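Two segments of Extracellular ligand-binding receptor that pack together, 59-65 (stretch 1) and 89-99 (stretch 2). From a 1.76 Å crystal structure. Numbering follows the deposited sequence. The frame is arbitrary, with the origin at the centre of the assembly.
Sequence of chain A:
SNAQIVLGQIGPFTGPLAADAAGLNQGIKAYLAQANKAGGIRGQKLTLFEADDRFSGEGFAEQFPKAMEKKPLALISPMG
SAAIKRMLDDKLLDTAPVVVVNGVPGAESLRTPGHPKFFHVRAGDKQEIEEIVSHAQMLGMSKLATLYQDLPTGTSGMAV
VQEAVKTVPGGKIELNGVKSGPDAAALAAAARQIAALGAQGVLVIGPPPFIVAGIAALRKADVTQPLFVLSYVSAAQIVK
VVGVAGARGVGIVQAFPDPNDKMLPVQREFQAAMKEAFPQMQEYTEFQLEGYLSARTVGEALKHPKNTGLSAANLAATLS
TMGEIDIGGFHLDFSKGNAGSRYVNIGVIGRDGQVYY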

ATOM      1  N   GLY A  59       1.088 -19.351   6.076  1.00 22.68           N
ATOM      2  CA  GLY A  59      -0.044 -18.905   6.866  1.00 24.94           C
ATOM      3  C   GLY A  59      -1.186 -18.477   5.970  1.00 19.84           C
ATOM      4  O   GLY A  59      -2.355 -18.725   6.277  1.00 18.95           O
ATOM      5  N   PHE A  60      -0.859 -17.833   4.855  1.00 17.00           N
ATOM      6  CA  PHE A  60      -1.906 -17.417   3.929  1.00 19.21           C
ATOM      7  C   PHE A  60      -2.586 -18.626   3.300  1.00 21.14           C
ATOM      8  O   PHE A  60      -3.817 -18.695   3.244  1.00 20.17           O
ATOM      9  N   ALA A  61      -1.777 -19.564   2.814  1.00 19.32           N
ATOM     10  CA  ALA A  61      -2.284 -20.807   2.233  1.00 19.07           C
ATOM     11  C   ALA A  61      -3.226 -21.532   3.186  1.00 22.16           C
ATOM     12  O   ALA A  61      -4.257 -22.067   2.769  1.00 20.80           O
ATOM     13  N   GLU A  62      -2.859 -21.567   4.465  1.00 20.13           N
ATOM     14  CA  GLU A  62      -3.700 -22.185   5.489  1.00 23.66           C
ATOM     15  C   GLU A  62      -5.026 -21.456   5.700  1.00 18.57           C
ATOM     16  O   GLU A  62      -6.075 -22.083   5.850  1.00 18.80           O
ATOM     17  N   GLN A  63      -4.984 -20.130   5.732  1.00 17.73           N
ATOM     18  CA  GLN A  63      -6.191 -19.354   6.032  1.00 17.14           C
ATOM     19  C   GLN A  63      -7.166 -19.203   4.869  1.00 16.28           C
ATOM     20  O   GLN A  63      -8.362 -19.019   5.087  1.00 19.52           O
ATOM     21  N   PHE A  64      -6.665 -19.261   3.643  1.00 15.87           N
ATOM     22  CA  PHE A  64      -7.511 -19.002   2.489  1.00 15.16           C
ATOM     23  C   PHE A  64      -8.750 -19.905   2.413  1.00 15.42           C
ATOM     24  O   PHE A  64      -9.862 -19.387   2.316  1.00 14.96           O
ATOM     25  N   PRO A  65      -8.573 -21.242   2.477  1.00 16.25           N
ATOM     26  CA  PRO A  65      -9.788 -22.060   2.373  1.00 18.86           C
ATOM     27  C   PRO A  65     -10.717 -21.878   3.576  1.00 20.52           C
ATOM     28  O   PRO A  65     -11.941 -21.949   3.421  1.00 16.47           O
ATOM     29  N   ASP A  89       0.868 -18.080  -6.928  1.00 17.76           N
ATOM     30  CA  ASP A  89       1.569 -19.309  -7.331  1.00 22.18           C
ATOM     31  C   ASP A  89       0.720 -20.568  -7.164  1.00 24.04           C
ATOM     32  O   ASP A  89       0.812 -21.503  -7.963  1.00 26.27           O
ATOM     33  N   ASP A  90      -0.091 -20.606  -6.112  1.00 20.29           N
ATOM     34  CA  ASP A  90      -0.938 -21.770  -5.850  1.00 21.86           C
ATOM     35  C   ASP A  90      -2.229 -21.711  -6.661  1.00 25.66           C
ATOM     36  O   ASP A  90      -3.061 -22.622  -6.578  1.00 24.15           O
ATOM     37  N   LYS A  91      -2.383 -20.635  -7.436  1.00 19.92           N
ATOM     38  CA  LYS A  91      -3.567 -20.398  -8.279  1.00 19.69           C
ATOM     39  C   LYS A  91      -4.869 -20.527  -7.490  1.00 20.77           C
ATOM     40  O   LYS A  91      -5.859 -21.054  -7.987  1.00 21.29           O
ATOM     41  N   LEU A  92      -4.851 -20.027  -6.257  1.00 17.65           N
ATOM     42  CA  LEU A  92      -5.985 -20.149  -5.352  1.00 17.70           C
ATOM     43  C   LEU A  92      -7.236 -19.475  -5.901  1.00 21.40           C
ATOM     44  O   LEU A  92      -8.349 -19.912  -5.611  1.00 18.31           O
ATOM     45  N   LEU A  93      -7.050 -18.413  -6.685  1.00 14.80           N
ATOM     46  CA  LEU A  93      -8.180 -17.636  -7.202  1.00 14.90           C
ATOM     47  C   LEU A  93      -8.864 -18.243  -8.431  1.00 18.03           C
ATOM     48  O   LEU A  93      -9.974 -17.832  -8.777  1.00 19.98           O
ATOM     49  N   ASP A  94      -8.222 -19.208  -9.088  1.00 14.92           N
ATOM     50  CA  ASP A  94      -8.754 -19.742 -10.350  1.00 16.10           C
ATOM     51  C   ASP A  94     -10.203 -20.242 -10.286  1.00 18.51           C
ATOM     52  O   ASP A  94     -10.996 -20.001 -11.200  1.00 18.56           O
ATOM     53  N   THR A  95     -10.557 -20.945  -9.215  1.00 16.59           N
ATOM     54  CA  THR A  95     -11.915 -21.475  -9.112  1.00 16.88           C
ATOM     55  C   THR A  95     -12.663 -20.986  -7.871  1.00 20.11           C
ATOM     56  O   THR A  95     -13.793 -21.416  -7.599  1.00 21.19           O
ATOM     57  N   ALA A  96     -12.044 -20.090  -7.116  1.00 23.45           N
ATOM     58  CA  ALA A  96     -12.697 -19.559  -5.923  1.00 19.72           C
ATOM     59  C   ALA A  96     -13.644 -18.415  -6.286  1.00 16.91           C
ATOM     60  O   ALA A  96     -13.231 -17.449  -6.937  1.00 17.97           O
ATOM     61  N   PRO A  97     -14.922 -18.525  -5.874  1.00 17.70           N
ATOM     62  CA  PRO A  97     -15.901 -17.465  -6.144  1.00 17.09           C
ATOM     63  C   PRO A  97     -15.708 -16.274  -5.209  1.00 17.25           C
ATOM     64  O   PRO A  97     -16.466 -16.066  -4.256  1.00 16.79           O
ATOM     65  N   VAL A  98     -14.683 -15.484  -5.486  1.00 14.19           N
ATOM     66  CA  VAL A  98     -14.365 -14.356  -4.628  1.00 17.08           C
ATOM     67  C   VAL A  98     -13.648 -13.305  -5.460  1.00 17.17           C
ATOM     68  O   VAL A  98     -13.122 -13.603  -6.528  1.00 15.58           O
ATOM     69  N   VAL A  99     -13.654 -12.064  -4.992  1.00 11.94           N
ATOM     70  CA  VAL A  99     -12.808 -11.055  -5.595  1.00 11.81           C
ATOM     71  C   VAL A  99     -11.873 -10.558  -4.504  1.00 12.43           C
ATOM     72  O   VAL A  99     -12.242 -10.535  -3.313  1.00 15.39           O
TER

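What holds the helix of stretch 1 against stretch 2? The contact centres on Phe 64, whose CA-to-CB bond points toward the other stretch and whose side chain, with chi1 at t and chi2 at 86°, carries the ring in among four residues of stretch 2. The contacts at the ring tip are apolar: CZ of Phe 64 lies 3.9 Å from CB of Ala 96, 4.0 Å from CD2 of Leu 93 and 4.5 Å from CG1 of Val 98. Ala 96 meets the ring at its edge, near the ring plane. Leu 92, Leu 93, Ala 96 and Val 98, spread over seven positions, all converge on this one aromatic side chain.

How does Leu 92 answer Phe 64? Its CA-to-CB bond also points toward the partner, and it covers one face of the ring: CB of Leu 92 sits 4.0 Å from the ring centroid of Phe 64, only 19° off the normal, a CH-pi contact. The closest side-chain pair is CE2 of Phe 64 and CB of Leu 92, at 3.8 Å, while CE2 of Phe 64 also comes within 3.7 Å of the backbone O of Leu 92. With chi1 at m and chi2 at t, Leu 92 extends CD1 to 4.2 Å from CE2 of Phe 60, at the edge of that second ring. Leu 92 thus touches two aromatic residues one helical turn apart, Phe 60 and Phe 64, whose backbones are linked by the hydrogen bond from N of Phe 64 to O of Phe 60, 2.9 Å.

What do the residues with less covered surface add? Phe 60, also t at chi1, starts sideways, but the end of its side chain comes nearer to stretch 2. Leu 93 does likewise, its m, t rotamer bringing CD2 to the Phe 64 ring. Between Phe 60 and Phe 64, the CA-to-CB bond of Ala 61 runs sideways and its CB lies 4.3 Å from OD2 of Asp 90, a simple contact between a methyl group and a carboxylate oxygen that is hydrogen-bonded elsewhere in the structure.

Where are the polar partners? No hydrogen bond or salt bridge crosses between the stretches, so their side chains meet chiefly through apolar packing. Within stretch 2, NZ of Lys 91 forms a salt bridge with OD2 of Asp 94 at 3.0 Å, its hydrogen bond weak, and N of Asp 94 hydrogen-bonds to O of Lys 91 at 3.2 Å. Both links span the type I turn that contains Leu 92 and Leu 93, while Lys 91 and Asp 94 themselves stay out of reach of the helix.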

ATOM      1  CB  PHE A  60      -1.371 -16.515   2.829  1.00 15.66           C
ATOM      2  CG  PHE A  60      -2.455 -15.871   2.022  1.00 16.45           C
ATOM      3  CD1 PHE A  60      -3.020 -14.681   2.439  1.00 13.87           C
ATOM      4  CD2 PHE A  60      -2.938 -16.475   0.869  1.00 20.63           C
ATOM      5  CE1 PHE A  60      -4.037 -14.073   1.703  1.00 22.25           C
ATOM      6  CE2 PHE A  60      -3.958 -15.886   0.132  1.00 17.12           C
ATOM      7  CZ  PHE A  60      -4.505 -14.681   0.547  1.00 21.28           C
ATOM      8  CB  ALA A  61      -1.131 -21.717   1.845  1.00 21.19           C
ATOM      9  CB  GLU A  62      -2.947 -22.245   6.821  1.00 24.84           C
ATOM     10  CG  GLU A  62      -1.751 -23.173   6.816  1.00 36.46           C
ATOM     11  CD  GLU A  62      -0.960 -23.104   8.113  1.00 50.21           C
ATOM     12  OE1 GLU A  62      -1.442 -22.454   9.068  1.00 56.45           O
ATOM     13  OE2 GLU A  62       0.140 -23.697   8.171  1.00 50.05           O
ATOM     14  CB  GLN A  63      -5.821 -17.967   6.565  1.00 18.88           C
ATOM     15  CG  GLN A  63      -5.107 -18.011   7.914  1.00 19.26           C
ATOM     16  CD  GLN A  63      -5.857 -18.842   8.931  1.00 32.81           C
ATOM     17  OE1 GLN A  63      -7.087 -18.787   9.018  1.00 28.36           O
ATOM     18  NE2 GLN A  63      -5.125 -19.645   9.689  1.00 43.22           N
ATOM     19  CB  PHE A  64      -6.710 -19.022   1.178  1.00 16.79           C
ATOM     20  CG  PHE A  64      -7.520 -18.650  -0.038  1.00 17.79           C
ATOM     21  CD1 PHE A  64      -7.678 -17.325  -0.404  1.00 16.38           C
ATOM     22  CD2 PHE A  64      -8.117 -19.638  -0.822  1.00 14.59           C
ATOM     23  CE1 PHE A  64      -8.425 -16.977  -1.531  1.00 16.39           C
ATOM     24  CE2 PHE A  64      -8.851 -19.309  -1.948  1.00 18.63           C
ATOM     25  CZ  PHE A  64      -9.014 -17.972  -2.305  1.00 18.00           C
ATOM     26  CB  PRO A  65      -9.241 -23.499   2.319  1.00 22.48           C
ATOM     27  CG  PRO A  65      -7.867 -23.420   2.893  1.00 23.09           C
ATOM     28  CD  PRO A  65      -7.358 -22.077   2.473  1.00 19.07           C
ATOM     29  CB  ASP A  89       2.889 -19.465  -6.564  1.00 24.60           C
ATOM     30  CG  ASP A  89       3.911 -18.384  -6.913  1.00 33.36           C
ATOM     31  OD1 ASP A  89       3.761 -17.707  -7.955  1.00 34.14           O
ATOM     32  OD2 ASP A  89       4.878 -18.222  -6.140  1.00 38.47           O
ATOM     33  CB  ASP A  90      -1.269 -21.866  -4.358  1.00 26.76           C
ATOM     34  CG  ASP A  90      -0.146 -22.493  -3.548  1.00 37.69           C
ATOM     35  OD1 ASP A  90       0.911 -22.817  -4.139  1.00 41.04           O
ATOM     36  OD2 ASP A  90      -0.324 -22.655  -2.319  1.00 39.61           O
ATOM     37  CB  LYS A  91      -3.559 -21.330  -9.494  1.00 26.68           C
ATOM     38  CG  LYS A  91      -2.178 -21.465 -10.130  1.00 36.24           C
ATOM     39  CD  LYS A  91      -2.182 -21.080 -11.597  1.00 47.26           C
ATOM     40  CE  LYS A  91      -2.937 -22.099 -12.430  1.00 54.88           C
ATOM     41  NZ  LYS A  91      -3.346 -21.555 -13.762  1.00 58.42           N
ATOM     42  CB  LEU A  92      -5.641 -19.551  -3.988  1.00 16.28           C
ATOM     43  CG  LEU A  92      -4.495 -20.220  -3.243  1.00 20.74           C
ATOM     44  CD1 LEU A  92      -4.281 -19.550  -1.901  1.00 22.15           C
ATOM     45  CD2 LEU A  92      -4.760 -21.712  -3.075  1.00 25.09           C
ATOM     46  CB  LEU A  93      -7.753 -16.193  -7.503  1.00 14.43           C
ATOM     47  CG  LEU A  93      -7.360 -15.379  -6.276  1.00 15.85           C
ATOM     48  CD1 LEU A  93      -7.002 -13.946  -6.692  1.00 14.72           C
ATOM     49  CD2 LEU A  93      -8.511 -15.389  -5.285  1.00 17.14           C
ATOM     50  CB  ASP A  94      -7.853 -20.851 -10.890  1.00 17.42           C
ATOM     51  CG  ASP A  94      -6.592 -20.310 -11.534  1.00 27.32           C
ATOM     52  OD1 ASP A  94      -6.346 -19.086 -11.456  1.00 31.96           O
ATOM     53  OD2 ASP A  94      -5.840 -21.117 -12.106  1.00 26.30           O
ATOM     54  CB  THR A  95     -11.921 -23.012  -9.145  1.00 25.48           C
ATOM     55  OG1 THR A  95     -10.913 -23.509  -8.253  1.00 25.85           O
ATOM     56  CG2 THR A  95     -11.626 -23.515 -10.557  1.00 30.06           C
ATOM     57  CB  ALA A  96     -11.659 -19.102  -4.905  1.00 16.01           C
ATOM     58  CB  PRO A  97     -17.246 -18.147  -5.871  1.00 23.73           C
ATOM     59  CG  PRO A  97     -16.924 -19.232  -4.862  1.00 19.15           C
ATOM     60  CD  PRO A  97     -15.543 -19.712  -5.252  1.00 15.24           C
ATOM     61  CB  VAL A  98     -13.478 -14.808  -3.448  1.00 14.09           C
ATOM     62  CG1 VAL A  98     -12.045 -15.074  -3.914  1.00 13.46           C
ATOM     63  CG2 VAL A  98     -13.493 -13.769  -2.318  1.00 13.52           C
ATOM     64  CB  VAL A  99     -13.634  -9.905  -6.180  1.00 24.51           C
ATOM     65  CG1 VAL A  99     -14.454  -9.312  -5.137  1.00 24.43           C
ATOM     66  CG2 VAL A  99     -12.750  -8.850  -6.719  1.00 26.62           C
TER